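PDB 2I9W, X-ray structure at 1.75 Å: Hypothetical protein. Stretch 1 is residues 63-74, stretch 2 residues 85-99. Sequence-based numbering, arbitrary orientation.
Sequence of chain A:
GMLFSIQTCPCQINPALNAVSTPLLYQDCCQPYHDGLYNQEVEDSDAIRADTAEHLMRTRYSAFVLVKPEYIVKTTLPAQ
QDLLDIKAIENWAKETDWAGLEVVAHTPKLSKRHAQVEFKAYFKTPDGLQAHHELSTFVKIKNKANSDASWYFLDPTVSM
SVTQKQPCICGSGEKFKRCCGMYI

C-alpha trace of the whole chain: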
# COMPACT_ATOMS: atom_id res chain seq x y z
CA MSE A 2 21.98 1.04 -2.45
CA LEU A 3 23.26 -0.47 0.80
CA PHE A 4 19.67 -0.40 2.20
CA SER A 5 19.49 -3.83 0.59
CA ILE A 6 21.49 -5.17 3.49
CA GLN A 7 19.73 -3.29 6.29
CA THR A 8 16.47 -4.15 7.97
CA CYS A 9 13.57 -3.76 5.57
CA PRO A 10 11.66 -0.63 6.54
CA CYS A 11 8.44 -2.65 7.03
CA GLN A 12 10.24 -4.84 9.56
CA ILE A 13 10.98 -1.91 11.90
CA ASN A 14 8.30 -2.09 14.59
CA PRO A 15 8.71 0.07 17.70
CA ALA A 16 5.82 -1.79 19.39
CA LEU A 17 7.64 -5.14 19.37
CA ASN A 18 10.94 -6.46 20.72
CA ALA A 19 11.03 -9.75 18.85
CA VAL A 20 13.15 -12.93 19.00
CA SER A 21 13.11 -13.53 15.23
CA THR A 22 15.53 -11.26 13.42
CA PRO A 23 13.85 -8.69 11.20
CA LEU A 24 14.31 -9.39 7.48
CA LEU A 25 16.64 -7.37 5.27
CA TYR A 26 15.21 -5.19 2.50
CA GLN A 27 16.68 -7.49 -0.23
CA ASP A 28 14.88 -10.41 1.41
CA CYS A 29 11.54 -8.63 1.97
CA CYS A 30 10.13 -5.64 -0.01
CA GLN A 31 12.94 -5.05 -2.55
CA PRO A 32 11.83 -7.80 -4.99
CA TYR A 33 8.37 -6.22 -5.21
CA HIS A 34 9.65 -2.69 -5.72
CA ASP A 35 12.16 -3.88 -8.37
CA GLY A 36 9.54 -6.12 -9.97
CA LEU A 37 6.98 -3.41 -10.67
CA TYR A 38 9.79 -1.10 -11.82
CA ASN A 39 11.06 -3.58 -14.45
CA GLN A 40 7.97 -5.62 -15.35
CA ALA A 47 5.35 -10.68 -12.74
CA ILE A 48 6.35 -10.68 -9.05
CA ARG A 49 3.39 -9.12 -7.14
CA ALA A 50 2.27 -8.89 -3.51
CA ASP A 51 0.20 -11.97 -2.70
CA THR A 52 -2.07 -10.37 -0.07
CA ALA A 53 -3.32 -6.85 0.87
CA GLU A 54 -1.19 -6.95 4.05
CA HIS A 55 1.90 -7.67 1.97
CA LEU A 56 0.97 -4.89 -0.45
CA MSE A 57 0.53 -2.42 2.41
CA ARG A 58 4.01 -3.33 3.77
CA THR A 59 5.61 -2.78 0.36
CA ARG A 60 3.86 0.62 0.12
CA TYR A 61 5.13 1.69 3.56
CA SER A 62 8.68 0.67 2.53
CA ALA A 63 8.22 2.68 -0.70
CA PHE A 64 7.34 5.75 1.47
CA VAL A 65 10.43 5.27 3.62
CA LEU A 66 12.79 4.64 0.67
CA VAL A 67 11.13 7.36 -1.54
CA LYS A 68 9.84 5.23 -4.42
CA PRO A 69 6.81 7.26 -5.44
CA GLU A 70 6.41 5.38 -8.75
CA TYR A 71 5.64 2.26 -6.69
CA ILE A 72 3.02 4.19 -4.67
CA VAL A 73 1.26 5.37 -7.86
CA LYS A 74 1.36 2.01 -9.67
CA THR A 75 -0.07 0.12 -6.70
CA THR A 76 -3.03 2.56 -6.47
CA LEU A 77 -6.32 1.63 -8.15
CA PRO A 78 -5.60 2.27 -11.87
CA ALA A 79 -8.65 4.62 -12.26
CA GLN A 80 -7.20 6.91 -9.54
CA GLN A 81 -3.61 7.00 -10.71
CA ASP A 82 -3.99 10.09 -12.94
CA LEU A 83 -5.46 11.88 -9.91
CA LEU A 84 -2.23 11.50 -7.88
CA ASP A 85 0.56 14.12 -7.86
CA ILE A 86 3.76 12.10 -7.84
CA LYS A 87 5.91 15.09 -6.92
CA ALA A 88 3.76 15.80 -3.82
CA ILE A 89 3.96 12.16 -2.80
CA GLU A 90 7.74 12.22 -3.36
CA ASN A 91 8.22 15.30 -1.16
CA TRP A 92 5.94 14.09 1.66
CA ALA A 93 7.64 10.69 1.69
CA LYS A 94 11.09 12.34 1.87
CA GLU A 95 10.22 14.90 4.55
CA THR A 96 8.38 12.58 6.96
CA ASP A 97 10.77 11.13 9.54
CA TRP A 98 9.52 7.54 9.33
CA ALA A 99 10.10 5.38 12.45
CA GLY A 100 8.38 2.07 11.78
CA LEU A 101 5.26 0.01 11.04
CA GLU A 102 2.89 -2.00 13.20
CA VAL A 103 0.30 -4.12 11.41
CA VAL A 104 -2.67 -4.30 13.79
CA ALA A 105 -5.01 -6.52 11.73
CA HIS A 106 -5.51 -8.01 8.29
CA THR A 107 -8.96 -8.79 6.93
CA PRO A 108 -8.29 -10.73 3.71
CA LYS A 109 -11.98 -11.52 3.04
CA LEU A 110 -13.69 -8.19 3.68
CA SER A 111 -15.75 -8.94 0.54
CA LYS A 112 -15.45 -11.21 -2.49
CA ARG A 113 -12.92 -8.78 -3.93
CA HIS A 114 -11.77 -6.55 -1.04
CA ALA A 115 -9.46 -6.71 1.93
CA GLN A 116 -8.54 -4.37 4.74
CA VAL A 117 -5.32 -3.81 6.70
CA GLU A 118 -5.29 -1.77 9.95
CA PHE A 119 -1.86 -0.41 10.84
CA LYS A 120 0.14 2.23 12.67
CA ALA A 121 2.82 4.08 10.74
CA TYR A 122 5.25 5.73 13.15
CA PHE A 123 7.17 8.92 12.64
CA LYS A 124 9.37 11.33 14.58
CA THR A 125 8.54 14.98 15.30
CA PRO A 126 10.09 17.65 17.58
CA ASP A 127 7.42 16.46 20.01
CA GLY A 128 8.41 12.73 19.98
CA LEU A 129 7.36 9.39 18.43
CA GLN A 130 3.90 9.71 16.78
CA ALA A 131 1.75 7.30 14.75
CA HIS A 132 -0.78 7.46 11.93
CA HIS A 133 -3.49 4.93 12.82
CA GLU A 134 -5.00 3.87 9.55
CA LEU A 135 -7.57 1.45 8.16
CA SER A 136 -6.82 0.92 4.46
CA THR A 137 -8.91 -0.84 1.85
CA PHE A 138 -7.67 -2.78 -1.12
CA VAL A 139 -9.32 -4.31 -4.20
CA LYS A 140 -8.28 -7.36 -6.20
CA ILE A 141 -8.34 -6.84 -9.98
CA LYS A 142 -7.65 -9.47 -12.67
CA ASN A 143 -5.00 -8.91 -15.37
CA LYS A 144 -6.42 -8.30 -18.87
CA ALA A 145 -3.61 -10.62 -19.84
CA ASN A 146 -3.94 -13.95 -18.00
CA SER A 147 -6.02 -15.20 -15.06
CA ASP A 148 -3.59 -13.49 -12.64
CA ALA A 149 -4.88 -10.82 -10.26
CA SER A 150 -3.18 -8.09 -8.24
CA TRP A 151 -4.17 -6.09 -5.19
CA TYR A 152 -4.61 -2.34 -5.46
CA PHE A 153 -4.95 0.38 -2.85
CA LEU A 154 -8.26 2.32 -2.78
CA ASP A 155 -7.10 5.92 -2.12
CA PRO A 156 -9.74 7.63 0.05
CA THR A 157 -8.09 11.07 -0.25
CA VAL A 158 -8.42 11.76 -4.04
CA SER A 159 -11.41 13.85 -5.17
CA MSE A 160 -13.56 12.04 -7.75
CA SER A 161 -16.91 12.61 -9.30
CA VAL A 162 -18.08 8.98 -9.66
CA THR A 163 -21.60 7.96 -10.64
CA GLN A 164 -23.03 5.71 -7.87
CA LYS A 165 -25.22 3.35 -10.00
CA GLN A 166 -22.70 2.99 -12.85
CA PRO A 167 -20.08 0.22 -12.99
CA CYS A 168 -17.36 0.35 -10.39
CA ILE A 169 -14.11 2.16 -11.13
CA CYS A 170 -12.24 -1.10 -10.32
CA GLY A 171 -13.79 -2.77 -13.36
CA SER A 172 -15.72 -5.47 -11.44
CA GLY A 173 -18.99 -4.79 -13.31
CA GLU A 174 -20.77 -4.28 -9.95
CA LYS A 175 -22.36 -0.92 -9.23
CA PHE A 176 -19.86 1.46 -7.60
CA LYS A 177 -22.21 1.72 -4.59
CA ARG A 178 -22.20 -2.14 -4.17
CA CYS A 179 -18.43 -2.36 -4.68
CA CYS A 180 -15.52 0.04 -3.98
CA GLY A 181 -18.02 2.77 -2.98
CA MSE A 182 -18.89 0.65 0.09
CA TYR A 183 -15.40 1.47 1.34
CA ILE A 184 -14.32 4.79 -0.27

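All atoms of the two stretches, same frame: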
# COMPACT_ATOMS: atom_id res chain seq x y z
N ALA A 63 8.05 1.74 0.43
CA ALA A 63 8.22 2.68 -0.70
C ALA A 63 8.14 4.13 -0.20
O ALA A 63 8.80 4.98 -0.74
CB ALA A 63 7.18 2.39 -1.81
N PHE A 64 7.35 4.40 0.84
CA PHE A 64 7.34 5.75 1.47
C PHE A 64 8.72 6.03 2.08
O PHE A 64 9.38 7.04 1.79
CB PHE A 64 6.25 5.85 2.54
CG PHE A 64 4.85 5.88 1.98
CD1 PHE A 64 4.57 6.70 0.89
CD2 PHE A 64 3.82 5.16 2.54
CE1 PHE A 64 3.29 6.77 0.36
CE2 PHE A 64 2.53 5.23 1.99
CZ PHE A 64 2.31 6.02 0.89
N VAL A 65 9.18 5.08 2.89
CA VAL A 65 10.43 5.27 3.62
C VAL A 65 11.61 5.47 2.67
O VAL A 65 12.44 6.39 2.88
CB VAL A 65 10.71 4.07 4.56
CG1 VAL A 65 12.12 4.24 5.24
CG2 VAL A 65 9.61 3.93 5.57
N LEU A 66 11.67 4.64 1.62
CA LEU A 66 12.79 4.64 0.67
C LEU A 66 12.61 5.61 -0.50
O LEU A 66 13.52 5.78 -1.31
CB LEU A 66 13.06 3.22 0.16
CG LEU A 66 13.42 2.17 1.25
CD1 LEU A 66 13.49 0.75 0.66
CD2 LEU A 66 14.74 2.48 2.04
N VAL A 67 11.46 6.28 -0.55
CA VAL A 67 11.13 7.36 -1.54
C VAL A 67 11.08 6.79 -2.97
O VAL A 67 11.89 7.14 -3.84
CB VAL A 67 11.99 8.66 -1.44
CG1 VAL A 67 11.34 9.76 -2.29
CG2 VAL A 67 12.14 9.14 0.01
N LYS A 68 10.13 5.90 -3.15
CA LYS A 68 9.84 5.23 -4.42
C LYS A 68 8.40 5.57 -4.82
O LYS A 68 7.46 4.74 -4.72
CB LYS A 68 10.05 3.74 -4.27
CG LYS A 68 11.52 3.46 -3.89
CD LYS A 68 11.87 2.04 -3.99
CE LYS A 68 13.32 1.84 -3.59
NZ LYS A 68 14.20 1.86 -4.77
N PRO A 69 8.18 6.84 -5.24
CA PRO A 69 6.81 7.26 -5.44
C PRO A 69 6.15 6.60 -6.66
O PRO A 69 4.93 6.49 -6.69
CB PRO A 69 6.95 8.77 -5.61
CG PRO A 69 8.36 8.96 -6.16
CD PRO A 69 9.17 7.90 -5.53
N GLU A 70 6.95 6.15 -7.64
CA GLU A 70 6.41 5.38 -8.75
C GLU A 70 5.67 4.14 -8.26
O GLU A 70 4.54 3.81 -8.74
CB GLU A 70 7.50 4.98 -9.74
CG GLU A 70 8.60 3.97 -9.24
CD GLU A 70 9.56 4.47 -8.11
OE1 GLU A 70 9.89 5.70 -7.99
OE2 GLU A 70 9.99 3.58 -7.35
N TYR A 71 6.27 3.45 -7.29
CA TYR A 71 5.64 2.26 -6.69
C TYR A 71 4.29 2.62 -6.03
O TYR A 71 3.31 1.91 -6.17
CB TYR A 71 6.57 1.57 -5.69
CG TYR A 71 6.06 0.24 -5.23
CD1 TYR A 71 6.25 -0.89 -6.00
CD2 TYR A 71 5.35 0.11 -4.03
CE1 TYR A 71 5.74 -2.09 -5.61
CE2 TYR A 71 4.84 -1.11 -3.61
CZ TYR A 71 5.06 -2.23 -4.41
OH TYR A 71 4.56 -3.47 -4.08
N ILE A 72 4.23 3.74 -5.35
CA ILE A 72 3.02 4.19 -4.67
C ILE A 72 1.90 4.47 -5.71
O ILE A 72 0.76 4.04 -5.55
CB ILE A 72 3.30 5.47 -3.79
CG1 ILE A 72 4.32 5.15 -2.70
CG2 ILE A 72 2.03 6.02 -3.16
CD1 ILE A 72 3.86 4.01 -1.73
N VAL A 73 2.25 5.16 -6.78
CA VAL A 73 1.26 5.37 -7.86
C VAL A 73 0.78 4.05 -8.48
O VAL A 73 -0.44 3.82 -8.60
CB VAL A 73 1.80 6.28 -8.97
CG1 VAL A 73 0.74 6.41 -10.10
CG2 VAL A 73 2.18 7.65 -8.40
N LYS A 74 1.71 3.17 -8.86
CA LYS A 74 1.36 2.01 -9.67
C LYS A 74 0.64 0.96 -8.84
O LYS A 74 0.03 0.08 -9.42
CB LYS A 74 2.59 1.37 -10.34
CG LYS A 74 3.33 2.29 -11.34
CD LYS A 74 2.54 2.51 -12.60
N ASP A 85 -0.47 13.15 -7.52
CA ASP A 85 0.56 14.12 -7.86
C ASP A 85 1.84 13.51 -7.33
O ASP A 85 2.11 13.54 -6.14
CB ASP A 85 0.26 15.48 -7.22
CG ASP A 85 1.34 16.52 -7.45
OD1 ASP A 85 2.51 16.17 -7.76
OD2 ASP A 85 1.02 17.70 -7.30
N ILE A 86 2.62 12.94 -8.23
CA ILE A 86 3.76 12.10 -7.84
C ILE A 86 4.82 12.95 -7.14
O ILE A 86 5.49 12.52 -6.21
CB ILE A 86 4.32 11.35 -9.08
CG1 ILE A 86 5.36 10.31 -8.66
CG2 ILE A 86 4.91 12.31 -10.06
CD1 ILE A 86 5.49 9.18 -9.64
N LYS A 87 4.97 14.19 -7.57
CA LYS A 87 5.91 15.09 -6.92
C LYS A 87 5.53 15.37 -5.46
O LYS A 87 6.41 15.45 -4.60
CB LYS A 87 6.00 16.38 -7.71
CG LYS A 87 7.33 16.51 -8.46
CD LYS A 87 7.58 15.38 -9.48
CE LYS A 87 8.73 15.76 -10.44
N ALA A 88 4.23 15.46 -5.18
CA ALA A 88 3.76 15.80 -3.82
C ALA A 88 3.95 14.60 -2.94
O ALA A 88 4.35 14.73 -1.79
CB ALA A 88 2.29 16.32 -3.84
N ILE A 89 3.68 13.42 -3.49
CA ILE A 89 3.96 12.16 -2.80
C ILE A 89 5.46 12.03 -2.50
O ILE A 89 5.85 11.73 -1.36
CB ILE A 89 3.47 10.95 -3.65
CG1 ILE A 89 1.96 11.04 -3.87
CG2 ILE A 89 3.88 9.61 -2.97
CD1 ILE A 89 1.33 10.02 -4.84
N GLU A 90 6.29 12.29 -3.51
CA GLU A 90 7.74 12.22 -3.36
C GLU A 90 8.21 13.11 -2.23
O GLU A 90 8.93 12.66 -1.36
CB GLU A 90 8.41 12.63 -4.67
CG GLU A 90 9.93 12.47 -4.70
CD GLU A 90 10.45 12.59 -6.11
OE1 GLU A 90 10.17 13.62 -6.76
OE2 GLU A 90 11.14 11.67 -6.58
N ASN A 91 7.84 14.38 -2.25
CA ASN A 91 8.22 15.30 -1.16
C ASN A 91 7.78 14.90 0.26
O ASN A 91 8.56 14.98 1.20
CB ASN A 91 7.74 16.70 -1.49
CG ASN A 91 8.52 17.33 -2.62
OD1 ASN A 91 9.51 16.74 -3.09
ND2 ASN A 91 8.08 18.49 -3.09
N TRP A 92 6.53 14.44 0.38
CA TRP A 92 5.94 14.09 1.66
C TRP A 92 6.64 12.86 2.22
O TRP A 92 6.93 12.77 3.44
CB TRP A 92 4.45 13.84 1.46
CG TRP A 92 3.73 13.30 2.65
CD1 TRP A 92 3.23 14.00 3.71
CD2 TRP A 92 3.43 11.92 2.90
NE1 TRP A 92 2.62 13.15 4.59
CE2 TRP A 92 2.73 11.87 4.12
CE3 TRP A 92 3.65 10.74 2.19
CZ2 TRP A 92 2.28 10.67 4.65
CZ3 TRP A 92 3.20 9.55 2.72
CH2 TRP A 92 2.52 9.53 3.94
N ALA A 93 6.95 11.93 1.32
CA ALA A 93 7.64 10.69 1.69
C ALA A 93 9.04 11.00 2.22
O ALA A 93 9.48 10.41 3.22
CB ALA A 93 7.74 9.71 0.47
N LYS A 94 9.72 11.94 1.56
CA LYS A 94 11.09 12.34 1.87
C LYS A 94 11.14 13.14 3.18
O LYS A 94 12.05 12.97 3.98
CB LYS A 94 11.64 13.19 0.71
CG LYS A 94 13.12 13.32 0.63
CD LYS A 94 13.52 14.35 -0.42
N GLU A 95 10.17 14.01 3.40
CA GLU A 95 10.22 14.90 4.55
C GLU A 95 9.69 14.28 5.86
O GLU A 95 10.05 14.73 6.95
CB GLU A 95 9.49 16.21 4.22
CG GLU A 95 10.14 16.96 3.07
CD GLU A 95 11.53 17.50 3.41
OE1 GLU A 95 11.63 18.38 4.30
OE2 GLU A 95 12.53 17.05 2.78
N THR A 96 8.88 13.23 5.77
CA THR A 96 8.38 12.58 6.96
C THR A 96 9.51 11.76 7.54
O THR A 96 10.22 11.06 6.79
CB THR A 96 7.15 11.68 6.64
OG1 THR A 96 6.09 12.50 6.09
CG2 THR A 96 6.63 10.94 7.87
N ASP A 97 9.71 11.86 8.86
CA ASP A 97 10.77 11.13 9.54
C ASP A 97 10.22 9.79 10.00
O ASP A 97 9.94 9.57 11.17
CB ASP A 97 11.33 11.97 10.69
CG ASP A 97 12.67 11.46 11.20
OD1 ASP A 97 13.08 10.31 10.91
OD2 ASP A 97 13.31 12.23 11.96
N TRP A 98 10.12 8.85 9.07
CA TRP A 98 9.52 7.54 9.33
C TRP A 98 10.27 6.77 10.43
O TRP A 98 11.51 6.79 10.51
CB TRP A 98 9.49 6.75 8.03
CG TRP A 98 8.72 7.41 6.93
CD1 TRP A 98 9.24 8.06 5.82
CD2 TRP A 98 7.30 7.53 6.83
NE1 TRP A 98 8.21 8.58 5.05
CE2 TRP A 98 7.01 8.25 5.64
CE3 TRP A 98 6.23 7.11 7.64
CZ2 TRP A 98 5.73 8.54 5.25
CZ3 TRP A 98 4.94 7.39 7.23
CH2 TRP A 98 4.71 8.10 6.05
N ALA A 99 9.53 6.10 11.30
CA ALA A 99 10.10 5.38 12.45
C ALA A 99 9.60 3.95 12.64
O ALA A 99 9.95 3.32 13.64
CB ALA A 99 9.85 6.17 13.74
O HOH W 1 11.87 8.87 3.60

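The centre of this contact is Phe64, whose CA-to-CB bond points toward the second stretch and which loses more surface to it than any other residue of the first. Its backbone lies close to the helix 86-95: the CA atoms of Phe64 and Ala93 are 5.0 Å apart. The methyl of Ala93 suits so tight a place, since its CB sits only 3.4 Å from Phe64 O and 4.4 Å from Phe64 CD1, near the plane of the Phe64 ring.

Two tryptophans complete the aromatic cluster. Trp92 presents its edge to the face of Phe64, with planes at 89° and Trp92 CZ3 3.6 Å from Phe64 CE1. Such an arrangement sets the slightly positive hydrogens of one ring against the electron-rich face of the other. The CA-to-CB bond of Trp92 points sideways, but the long indole brings its end back to the contact. The six-membered ring of Trp98 instead lies nearly parallel to Phe64, at 17°, yet slid so far that the rings barely overlap; their centroids are 5.9 Å apart, and the closest side-chain atoms are Trp98 CZ2 and Phe64 CB, 3.9 Å apart. Trp98 also covers Val65, whose N lies over one face of the indole and whose CG2 is 3.7 Å from Trp98 CB. Although the CA-to-CB bond of Val65 points away, the broad tryptophan still reaches it.

Next to this cluster, branched aliphatic side chains fill the space between helix 69-74 and helix 86-95, whose axes approach to 9.5 Å at an angle of 124°. Ile89 is the common partner: its CG2 lies 4.0 Å from Ile72 CG2, 4.1 Å from Pro69 CB and 4.4 Å from Phe64 CE1. Ile86 extends the packing by one helical turn, placing CG1 3.8 Å from Pro69 CB and CD1 3.9 Å from Val73 CG2. Pro69 suits the first turn of its helix, where an amide hydrogen is not needed for an i to i-4 bond, and its compact ring offers an apolar surface.

Farther from the centre, Val67 leaves the helix with positive phi in a Schellman motif, and Lys68 N donates to Ala63 O at 2.9 Å. The CA-to-CB bond of Val67 points toward the second stretch, where Val67 CG2 lies 3.8 Å from Lys94 CA and Val67 CG1 3.9 Å from Glu90 CG. Glu90 thus contributes its aliphatic portion to the packing.

No direct hydrogen bond joins the stretches among the modelled atoms. The polar link is water 1, which donates to Val65 O at 2.6 Å and to Ala93 O at 2.9 Å, serving two carbonyls near the C-terminal ends of their helices. Ala93 O also accepts from Trp98 NE1 at 2.9 Å, a bond that helps hold the indole against the first stretch. Thr96 OG1 donates to Trp92 O at 2.8 Å where the helix ends, while at its start Asp85 OD1 caps Ala88 N at 3.2 Å.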